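Local atomic coordinates of dipicolinate synthase subunit B (Bacillus halodurans, PDB entry 3LQK), a protein that probably serves as the flavoprotein-like subunit of dipicolinate synthase, the enzyme that makes the dipicolinic acid of bacterial spores. Residues A[39-44]-A[76-81]; A[58-63]-A[69-74]; A[118-121]-A[125-128]; A[87-92]-A[178-183]. One frame throughout, in Å; residues are numbered along the deposited sequence.

Contact 1: A[39-44]-A[76-81]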
# COMPACT_ATOMS: atom_id res chain seq x y z
N THR A 39 -8.87 -23.06 -23.37
CA THR A 39 -8.38 -22.02 -24.24
C THR A 39 -7.04 -21.48 -23.78
O THR A 39 -6.96 -20.90 -22.68
CB THR A 39 -9.36 -20.88 -24.30
OG1 THR A 39 -10.58 -21.39 -24.85
CG2 THR A 39 -8.82 -19.70 -25.19
N PRO A 40 -5.98 -21.63 -24.60
CA PRO A 40 -4.68 -21.07 -24.23
C PRO A 40 -4.60 -19.56 -24.48
O PRO A 40 -5.13 -19.05 -25.51
CB PRO A 40 -3.68 -21.83 -25.11
CG PRO A 40 -4.52 -22.85 -25.87
CD PRO A 40 -5.90 -22.32 -25.90
N PHE A 41 -4.00 -18.87 -23.53
CA PHE A 41 -3.69 -17.44 -23.63
C PHE A 41 -2.17 -17.23 -23.50
O PHE A 41 -1.54 -17.85 -22.65
CB PHE A 41 -4.34 -16.67 -22.49
CG PHE A 41 -5.83 -16.51 -22.60
CD1 PHE A 41 -6.38 -15.27 -22.76
CD2 PHE A 41 -6.66 -17.59 -22.40
CE1 PHE A 41 -7.76 -15.11 -22.81
CE2 PHE A 41 -8.04 -17.45 -22.50
CZ PHE A 41 -8.59 -16.20 -22.70
N VAL A 42 -1.59 -16.37 -24.32
CA VAL A 42 -0.14 -16.13 -24.30
C VAL A 42 0.15 -14.64 -24.37
O VAL A 42 -0.75 -13.85 -24.58
CB VAL A 42 0.61 -16.87 -25.42
CG1 VAL A 42 0.59 -18.42 -25.20
CG2 VAL A 42 0.11 -16.45 -26.80
N THR A 43 1.39 -14.24 -24.12
CA THR A 43 1.63 -12.84 -23.76
C THR A 43 1.99 -12.05 -24.99
O THR A 43 1.93 -10.82 -24.98
CB THR A 43 2.73 -12.65 -22.71
OG1 THR A 43 3.91 -13.34 -23.16
CG2 THR A 43 2.30 -13.19 -21.31
N HIS A 44 2.34 -12.74 -26.06
CA HIS A 44 2.63 -12.04 -27.31
C HIS A 44 2.09 -12.83 -28.47
O HIS A 44 1.81 -14.03 -28.32
CB HIS A 44 4.13 -11.92 -27.49
CG HIS A 44 4.77 -11.04 -26.48
ND1 HIS A 44 4.68 -9.66 -26.55
CD2 HIS A 44 5.49 -11.33 -25.36
CE1 HIS A 44 5.32 -9.14 -25.50
NE2 HIS A 44 5.81 -10.13 -24.77
N VAL A 76 -7.42 -7.91 -28.65
CA VAL A 76 -8.67 -8.09 -29.41
C VAL A 76 -9.28 -9.46 -29.19
O VAL A 76 -10.48 -9.62 -29.07
CB VAL A 76 -8.42 -7.98 -30.94
CG1 VAL A 76 -9.69 -8.39 -31.75
CG2 VAL A 76 -7.99 -6.63 -31.29
N LYS A 77 -8.42 -10.48 -29.23
CA LYS A 77 -8.90 -11.85 -29.04
C LYS A 77 -9.32 -12.17 -27.59
O LYS A 77 -10.18 -13.04 -27.35
CB LYS A 77 -7.83 -12.85 -29.51
CG LYS A 77 -7.80 -13.09 -31.05
CD LYS A 77 -6.55 -13.88 -31.43
CE LYS A 77 -6.36 -14.02 -32.97
NZ LYS A 77 -5.01 -14.60 -33.24
N ALA A 78 -8.70 -11.48 -26.63
CA ALA A 78 -8.93 -11.74 -25.19
C ALA A 78 -10.16 -11.08 -24.69
O ALA A 78 -10.82 -11.59 -23.80
CB ALA A 78 -7.71 -11.29 -24.34
N GLU A 79 -10.49 -9.92 -25.25
CA GLU A 79 -11.58 -9.11 -24.71
C GLU A 79 -12.99 -9.74 -24.67
O GLU A 79 -13.75 -9.50 -23.72
CB GLU A 79 -11.58 -7.75 -25.44
CG GLU A 79 -12.57 -6.72 -24.87
CD GLU A 79 -14.02 -6.91 -25.39
OE1 GLU A 79 -14.24 -7.64 -26.41
OE2 GLU A 79 -14.94 -6.35 -24.72
N PRO A 80 -13.36 -10.50 -25.70
CA PRO A 80 -14.67 -11.16 -25.71
C PRO A 80 -14.90 -12.18 -24.62
O PRO A 80 -16.03 -12.52 -24.37
CB PRO A 80 -14.72 -11.87 -27.05
CG PRO A 80 -13.76 -11.02 -27.92
CD PRO A 80 -12.65 -10.66 -26.98
N PHE A 81 -13.83 -12.66 -23.99
CA PHE A 81 -13.99 -13.53 -22.79
C PHE A 81 -14.65 -12.86 -21.57
O PHE A 81 -14.92 -13.55 -20.60
CB PHE A 81 -12.69 -14.20 -22.43
CG PHE A 81 -12.24 -15.13 -23.47
CD1 PHE A 81 -12.59 -16.47 -23.42
CD2 PHE A 81 -11.54 -14.67 -24.58
CE1 PHE A 81 -12.21 -17.35 -24.46
CE2 PHE A 81 -11.13 -15.53 -25.60
CZ PHE A 81 -11.45 -16.88 -25.52
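Phe-41 and Phe-81 both place CG anti to the carbonyl carbon, with chi1 of -72° and -65°, and from opposite directions these torsions bring the two rings into a T-shaped pair. The edge of Phe-41 is presented to the face of Phe-81: its CZ stands 3.7 Å above the plane of the Phe-81 ring, over the ring centre. The planes meet at 64°, and the Phe-41 and Phe-81 ring centroids are 5.0 Å apart. Beside this pair, Ala-78 CB lies at the edge of the Phe-41 ring, 4.1 Å from Phe-41 CE1. The contact belongs to the Rossmann-like alpha/beta fold of the flavoprotein family, where strand 37-41 pairs in parallel with strand 9-13 and segment 76-81 packs on one side of it. Thr-39 turns its methyl to the aromatic cluster, CG2 being 3.9 Å from Phe-81 CZ, while its hydroxyl OG1 is hydrogen-bonded to His-9 NE2. With a serine in place of Phe-81, the face receiving Phe-41 CZ would be gone, and the Phe-41 ring would probably be set free to turn beside a gap. The backbone of the 3-10 turn is closed by Phe-81 N bonding to Ala-78 O at 3.2 Å.

Contact 2: A[58-63]-A[69-74]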
# COMPACT_ATOMS: atom_id res chain seq x y z
N GLU A 58 8.82 -25.40 -30.41
CA GLU A 58 8.14 -26.65 -30.10
C GLU A 58 6.89 -26.40 -29.24
O GLU A 58 5.87 -26.99 -29.52
CB GLU A 58 9.09 -27.65 -29.38
N TRP A 59 7.01 -25.52 -28.22
CA TRP A 59 5.93 -25.25 -27.27
C TRP A 59 4.60 -24.91 -27.94
O TRP A 59 3.56 -25.40 -27.51
CB TRP A 59 6.34 -24.16 -26.22
CG TRP A 59 6.40 -22.75 -26.74
CD1 TRP A 59 7.40 -22.21 -27.46
CD2 TRP A 59 5.40 -21.74 -26.62
NE1 TRP A 59 7.10 -20.92 -27.82
CE2 TRP A 59 5.88 -20.60 -27.30
CE3 TRP A 59 4.15 -21.69 -26.03
CZ2 TRP A 59 5.14 -19.40 -27.39
CZ3 TRP A 59 3.42 -20.51 -26.11
CH2 TRP A 59 3.92 -19.38 -26.79
N ILE A 60 4.62 -24.12 -29.01
CA ILE A 60 3.37 -23.80 -29.72
C ILE A 60 2.75 -25.06 -30.29
O ILE A 60 1.57 -25.30 -30.08
CB ILE A 60 3.58 -22.76 -30.84
CG1 ILE A 60 3.89 -21.39 -30.23
CG2 ILE A 60 2.31 -22.59 -31.70
CD1 ILE A 60 4.57 -20.47 -31.23
N ASN A 61 3.56 -25.84 -31.02
CA ASN A 61 3.11 -27.12 -31.55
C ASN A 61 2.51 -28.00 -30.43
O ASN A 61 1.44 -28.61 -30.61
CB ASN A 61 4.27 -27.87 -32.27
CG ASN A 61 4.91 -27.02 -33.40
OD1 ASN A 61 4.23 -26.18 -34.03
ND2 ASN A 61 6.22 -27.22 -33.65
N LYS A 62 3.20 -28.07 -29.28
CA LYS A 62 2.70 -28.85 -28.14
C LYS A 62 1.33 -28.40 -27.64
O LYS A 62 0.43 -29.21 -27.47
CB LYS A 62 3.71 -28.84 -26.99
CG LYS A 62 5.09 -29.47 -27.36
CD LYS A 62 5.85 -30.07 -26.16
CE LYS A 62 7.05 -30.90 -26.66
NZ LYS A 62 8.09 -31.05 -25.60
N ILE A 63 1.13 -27.09 -27.51
CA ILE A 63 -0.22 -26.57 -27.17
C ILE A 63 -1.25 -27.05 -28.19
O ILE A 63 -2.33 -27.54 -27.82
CB ILE A 63 -0.20 -25.03 -27.05
CG1 ILE A 63 0.68 -24.62 -25.86
CG2 ILE A 63 -1.59 -24.47 -26.88
CD1 ILE A 63 0.96 -23.17 -25.81
N GLU A 69 -8.63 -25.30 -29.36
CA GLU A 69 -9.09 -23.91 -29.18
C GLU A 69 -8.01 -22.93 -29.68
O GLU A 69 -6.84 -23.09 -29.34
CB GLU A 69 -9.44 -23.65 -27.71
CG GLU A 69 -10.62 -24.48 -27.21
CD GLU A 69 -11.91 -24.17 -27.96
OE1 GLU A 69 -12.17 -22.97 -28.30
OE2 GLU A 69 -12.68 -25.14 -28.19
N PRO A 70 -8.38 -21.95 -30.53
CA PRO A 70 -7.41 -20.93 -30.94
C PRO A 70 -6.70 -20.25 -29.75
O PRO A 70 -7.34 -19.86 -28.74
CB PRO A 70 -8.27 -19.92 -31.70
CG PRO A 70 -9.40 -20.70 -32.20
CD PRO A 70 -9.70 -21.71 -31.13
N ILE A 71 -5.38 -20.13 -29.89
CA ILE A 71 -4.52 -19.48 -28.92
C ILE A 71 -4.84 -17.98 -28.89
O ILE A 71 -4.88 -17.32 -29.91
CB ILE A 71 -3.06 -19.70 -29.33
CG1 ILE A 71 -2.76 -21.22 -29.24
CG2 ILE A 71 -2.08 -18.85 -28.43
CD1 ILE A 71 -1.38 -21.65 -29.59
N VAL A 72 -5.16 -17.46 -27.71
CA VAL A 72 -5.47 -16.06 -27.59
C VAL A 72 -4.16 -15.32 -27.33
O VAL A 72 -3.58 -15.41 -26.23
CB VAL A 72 -6.47 -15.81 -26.46
CG1 VAL A 72 -6.74 -14.35 -26.35
CG2 VAL A 72 -7.77 -16.60 -26.67
N ASP A 73 -3.70 -14.61 -28.35
CA ASP A 73 -2.43 -13.96 -28.33
C ASP A 73 -2.48 -12.46 -28.61
O ASP A 73 -1.47 -11.89 -28.93
CB ASP A 73 -1.49 -14.62 -29.32
CG ASP A 73 -1.95 -14.50 -30.77
OD1 ASP A 73 -3.10 -14.08 -31.04
OD2 ASP A 73 -1.12 -14.86 -31.64
N SER A 74 -3.64 -11.83 -28.42
CA SER A 74 -3.81 -10.39 -28.66
C SER A 74 -4.92 -9.89 -27.75
O SER A 74 -5.77 -10.68 -27.30
CB SER A 74 -4.23 -10.14 -30.12
OG SER A 74 -5.55 -10.63 -30.34
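Ile-71 extends a fully stretched side chain toward helix 58-66, and its terminal methyl does most of the touching. With chi1 at -65° and chi2 at 180°, CG1 and CD1 carry the chain straight out from the backbone, which brings Ile-71 CD1 to 3.9 Å from Ile-63 CG2. Ile-63 receives it with the branch methyl and not with its own longer arm: chi1 of -65° sets CG1 beside the backbone N and leaves CG2 anti to it, and the two isoleucine side chains cross at about a right angle. The CG1 of Ile-71 also comes within 4.2 Å of Ile-63 CG2, the flank of the stretched chain taking part along with its end. One turn back on the helix, Ile-60 adds a looser touch, CG2 to Ile-71 CD1 at 4.4 Å. In the Rossmann-like fold this is the packing of helix 58-66 against the connection that follows it, which returns alongside strand 37-41. Val-72 makes backbone hydrogen bonds to Pro-40 and Val-42, and its side chain points opposite to that of Ile-71, toward Thr-39, Phe-41 and Ala-78. On the helix, Ile-60 CG1 also lies 3.6 Å above the centre of the Trp-59 ring, covering one face. That indole stacks with His-18 and meets Tyr-21 edge-to-face, and Ile-63 packs further on Leu-25. The segment ends at Ser-74, the N-cap of helix 75-78, whose OG is hydrogen-bonded to Lys-77 N.

Contact 3: A[118-121]-A[125-128]. With PO4 (phosphate ion), chain C.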
# COMPACT_ATOMS: atom_id res chain seq x y z
N ALA A 118 -11.11 -10.13 -17.57
CA ALA A 118 -12.42 -10.46 -18.14
C ALA A 118 -13.15 -11.53 -17.31
O ALA A 118 -14.37 -11.62 -17.33
CB ALA A 118 -12.27 -10.92 -19.56
N THR A 119 -12.40 -12.35 -16.57
CA THR A 119 -13.00 -13.44 -15.80
C THR A 119 -13.47 -12.89 -14.46
O THR A 119 -14.58 -13.16 -14.00
CB THR A 119 -11.95 -14.56 -15.64
OG1 THR A 119 -11.59 -15.03 -16.94
CG2 THR A 119 -12.47 -15.74 -14.80
N LEU A 120 -12.62 -12.04 -13.86
CA LEU A 120 -12.95 -11.31 -12.63
C LEU A 120 -14.12 -10.36 -12.78
O LEU A 120 -14.90 -10.24 -11.85
CB LEU A 120 -11.73 -10.57 -12.07
CG LEU A 120 -10.66 -11.53 -11.52
CD1 LEU A 120 -9.38 -10.74 -11.06
CD2 LEU A 120 -11.18 -12.37 -10.37
N ARG A 121 -14.30 -9.78 -13.96
CA ARG A 121 -15.44 -8.91 -14.29
C ARG A 121 -16.73 -9.62 -14.00
O ARG A 121 -17.68 -9.00 -13.54
CB ARG A 121 -15.40 -8.68 -15.81
CG ARG A 121 -16.61 -8.08 -16.50
CD ARG A 121 -16.56 -8.42 -17.98
NE ARG A 121 -17.48 -7.68 -18.83
CZ ARG A 121 -18.75 -7.99 -19.06
NH1 ARG A 121 -19.32 -9.06 -18.55
NH2 ARG A 121 -19.46 -7.21 -19.83
N PRO A 125 -13.60 -17.34 -11.03
CA PRO A 125 -12.30 -17.52 -10.39
C PRO A 125 -11.10 -17.47 -11.27
O PRO A 125 -11.11 -17.96 -12.43
CB PRO A 125 -12.40 -18.93 -9.80
CG PRO A 125 -13.37 -19.65 -10.66
CD PRO A 125 -14.44 -18.55 -10.92
N VAL A 126 -10.04 -16.89 -10.74
CA VAL A 126 -8.73 -16.95 -11.38
C VAL A 126 -7.82 -17.72 -10.46
O VAL A 126 -7.78 -17.40 -9.25
CB VAL A 126 -8.12 -15.51 -11.59
CG1 VAL A 126 -6.66 -15.56 -12.17
CG2 VAL A 126 -9.03 -14.72 -12.52
N VAL A 127 -7.07 -18.67 -11.02
CA VAL A 127 -6.17 -19.54 -10.27
C VAL A 127 -4.78 -19.29 -10.79
O VAL A 127 -4.56 -19.38 -11.99
CB VAL A 127 -6.53 -20.99 -10.51
CG1 VAL A 127 -5.42 -21.97 -10.00
CG2 VAL A 127 -7.92 -21.30 -9.92
N VAL A 128 -3.84 -18.97 -9.91
CA VAL A 128 -2.49 -18.60 -10.29
C VAL A 128 -1.46 -19.58 -9.72
O VAL A 128 -1.60 -20.05 -8.59
CB VAL A 128 -2.13 -17.12 -9.86
CG1 VAL A 128 -3.11 -16.10 -10.51
CG2 VAL A 128 -2.16 -16.93 -8.44
P PO4 C . -16.51 -4.89 -20.90
O1 PO4 C . -15.44 -5.52 -21.82
O2 PO4 C . -16.27 -3.40 -20.62
O3 PO4 C . -17.94 -5.06 -21.49
O4 PO4 C . -16.35 -5.53 -19.54
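Leu-120 lies across Val-126, the two side chains meeting at about a right angle, with Leu-120 CG 3.7 Å from Val-126 CG2. The CD2 branch of Leu-120 rests on the same methyl, 3.8 Å from Val-126 CG2, so the fork of the leucine and one of its arms bear on a single branch of the valine. The two segments form the last leg of a beta-alpha-beta connection in the Rossmann-like fold: helix 111-121 ends, a short turn follows, and strand 126-132 enters the sheet in parallel beside strand 89-95. One residue earlier, Thr-119 directs its methyl to the start of the strand, CG2 standing 3.5 Å from Pro-125 O in plain van der Waals contact, while its OG1 bonds back to Gly-115 O in the helix. Leu-120 also packs on Leu-138 of the second subunit, which places this helix end at a subunit interface. Arg-121 leaves in another direction, with CG anti to the backbone N (chi1 167°) and the chain extended as far as NE, and takes a phosphate ion, probably from the crystallisation liquor, at the edge of its guanidinium. Replacing Arg-121 by a methionine would remove both donors, and the phosphate would probably be left with Asn-133 ND2 of the second subunit but without its cationic mate here. The grip is side-on through two nitrogens: NH2 bonds to phosphate O3 at 3.1 Å (N-H...O 164°), and NE is modelled 2.5 Å from phosphate O4 (162°), a length too short to be taken literally.

Contact 4: A[87-92]-A[178-183]; sequences LDCMVI and ETIEAA
Ile-180 turns its CB toward segment 87-92, and there the side chain divides, each branch meeting a different residue. A chi1 of -61° leaves the branch methyl CG2 anti to the backbone N, where it rests 3.9 Å from the thiol sulfur, Cys-89 SG. The other branch begins at CG1, which already comes within 4.1 Å of Val-91 CG2. From there chi2 of -174° sends CD1 on in an extended line to Val-91 CG2, and this last pair is only 3.3 Å apart, tighter than the usual carbon-carbon contact. The valine and isoleucine side chains cross at about a right angle, and the close approach is between one methyl of each. Structurally this is a helix lying on one face of the central sheet of a Rossmann-like fold: helix 176-184 covers strand 89-95, which is flanked in parallel by strands 9-13 and 126-132. Ile-180 also touches Val-10 of the first of these neighbours, while Thr-179 and Ala-183 pack on Val-127 of the second, which spreads the helix over three strands. Strand alternation sorts the side chains: Cys-89 points toward the helix, whereas the selenomethionine at Met-90 points away and touches Thr-119 of helix 111-121.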
# COMPACT_ATOMS: atom_id res chain seq x y z
N LEU A 87 -15.28 -17.48 -19.53
CA LEU A 87 -14.68 -18.65 -18.96
C LEU A 87 -15.36 -18.98 -17.64
O LEU A 87 -15.80 -18.11 -16.92
CB LEU A 87 -13.19 -18.40 -18.70
CG LEU A 87 -12.36 -18.06 -19.91
CD1 LEU A 87 -11.00 -17.56 -19.55
CD2 LEU A 87 -12.26 -19.29 -20.93
N ASP A 88 -15.41 -20.23 -17.30
CA ASP A 88 -15.67 -20.64 -15.91
C ASP A 88 -14.49 -20.47 -14.95
O ASP A 88 -14.65 -20.39 -13.72
CB ASP A 88 -16.16 -22.10 -15.90
CG ASP A 88 -17.42 -22.30 -16.78
OD1 ASP A 88 -18.43 -21.58 -16.55
OD2 ASP A 88 -17.37 -23.08 -17.77
N CYS A 89 -13.28 -20.44 -15.50
CA CYS A 89 -12.13 -20.22 -14.68
C CYS A 89 -10.97 -19.86 -15.58
O CYS A 89 -10.81 -20.38 -16.69
CB CYS A 89 -11.80 -21.53 -13.92
SG CYS A 89 -10.29 -21.48 -12.83
N MSE A 90 -10.11 -18.99 -15.07
CA MSE A 90 -8.92 -18.65 -15.77
C MSE A 90 -7.75 -19.09 -14.93
O MSE A 90 -7.68 -18.74 -13.74
CB MSE A 90 -8.89 -17.14 -15.97
CG MSE A 90 -7.61 -16.58 -16.59
SE MSE A 90 -7.51 -16.87 -18.49
CE MSE A 90 -5.64 -16.54 -18.68
N VAL A 91 -6.80 -19.78 -15.53
CA VAL A 91 -5.56 -20.18 -14.87
C VAL A 91 -4.44 -19.35 -15.46
O VAL A 91 -4.40 -19.12 -16.67
CB VAL A 91 -5.26 -21.70 -15.19
CG1 VAL A 91 -3.98 -22.18 -14.49
CG2 VAL A 91 -6.44 -22.59 -14.78
N ILE A 92 -3.50 -18.90 -14.61
CA ILE A 92 -2.25 -18.31 -15.06
C ILE A 92 -1.14 -19.10 -14.43
O ILE A 92 -0.92 -19.04 -13.19
CB ILE A 92 -2.08 -16.86 -14.63
CG1 ILE A 92 -3.31 -15.98 -15.00
CG2 ILE A 92 -0.79 -16.23 -15.23
CD1 ILE A 92 -3.17 -14.55 -14.43
N GLU A 178 -6.88 -29.85 -8.74
CA GLU A 178 -7.50 -29.75 -7.44
C GLU A 178 -7.77 -28.29 -7.05
O GLU A 178 -8.82 -27.99 -6.48
CB GLU A 178 -6.56 -30.36 -6.38
CG GLU A 178 -6.40 -31.87 -6.46
CD GLU A 178 -5.33 -32.43 -7.49
OE1 GLU A 178 -4.73 -31.65 -8.30
OE2 GLU A 178 -5.14 -33.71 -7.50
N THR A 179 -6.83 -27.39 -7.35
CA THR A 179 -7.00 -25.97 -7.07
C THR A 179 -8.15 -25.41 -7.88
O THR A 179 -8.98 -24.64 -7.38
CB THR A 179 -5.71 -25.20 -7.31
OG1 THR A 179 -4.66 -25.82 -6.53
CG2 THR A 179 -5.81 -23.70 -6.93
N ILE A 180 -8.27 -25.83 -9.13
CA ILE A 180 -9.42 -25.38 -9.95
C ILE A 180 -10.73 -25.91 -9.33
O ILE A 180 -11.70 -25.16 -9.19
CB ILE A 180 -9.33 -25.80 -11.48
CG1 ILE A 180 -8.08 -25.18 -12.10
CG2 ILE A 180 -10.59 -25.34 -12.26
CD1 ILE A 180 -7.87 -25.35 -13.60
N GLU A 181 -10.74 -27.17 -8.95
CA GLU A 181 -11.96 -27.75 -8.40
C GLU A 181 -12.45 -26.99 -7.15
O GLU A 181 -13.68 -26.76 -6.99
CB GLU A 181 -11.75 -29.19 -8.04
CG GLU A 181 -13.00 -29.94 -7.70
CD GLU A 181 -12.77 -31.16 -6.77
OE1 GLU A 181 -13.78 -31.62 -6.15
OE2 GLU A 181 -11.61 -31.67 -6.66
N ALA A 182 -11.53 -26.60 -6.28
CA ALA A 182 -11.92 -25.88 -5.09
C ALA A 182 -12.31 -24.43 -5.46
O ALA A 182 -13.29 -23.88 -4.90
CB ALA A 182 -10.84 -25.93 -4.01
N ALA A 183 -11.58 -23.84 -6.38
CA ALA A 183 -11.92 -22.47 -6.82
C ALA A 183 -13.33 -22.37 -7.41
O ALA A 183 -14.00 -21.34 -7.29
CB ALA A 183 -10.92 -21.96 -7.85

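Overall arrangement
Contact 4 is the most central, its centre about 9 Å from that of the chain, and contact 2 the most peripheral at about 14 Å, with Ile-71 partly exposed. Contacts 3 and 4 lie on the neighbouring strands 126-132 and 89-95, joined by a probable hydrogen bond between Val-127 N and Met-90 O (2.8 Å). Contacts 1 and 2 sit toward the sheet edge, where Pro-40 CG packs on Ile-63 CG2 (3.5 Å). Contact 1 alone uses aromatic rings; contact 2 is isoleucine only, contact 4 adds a cysteine sulfur, and contact 3 adds to its aliphatic packing an arginine that holds a bound phosphate ion beside the second subunit. Met-90 CE of contact 4 packs on Phe-41 CG, whereas contacts 2 and 3 do not touch.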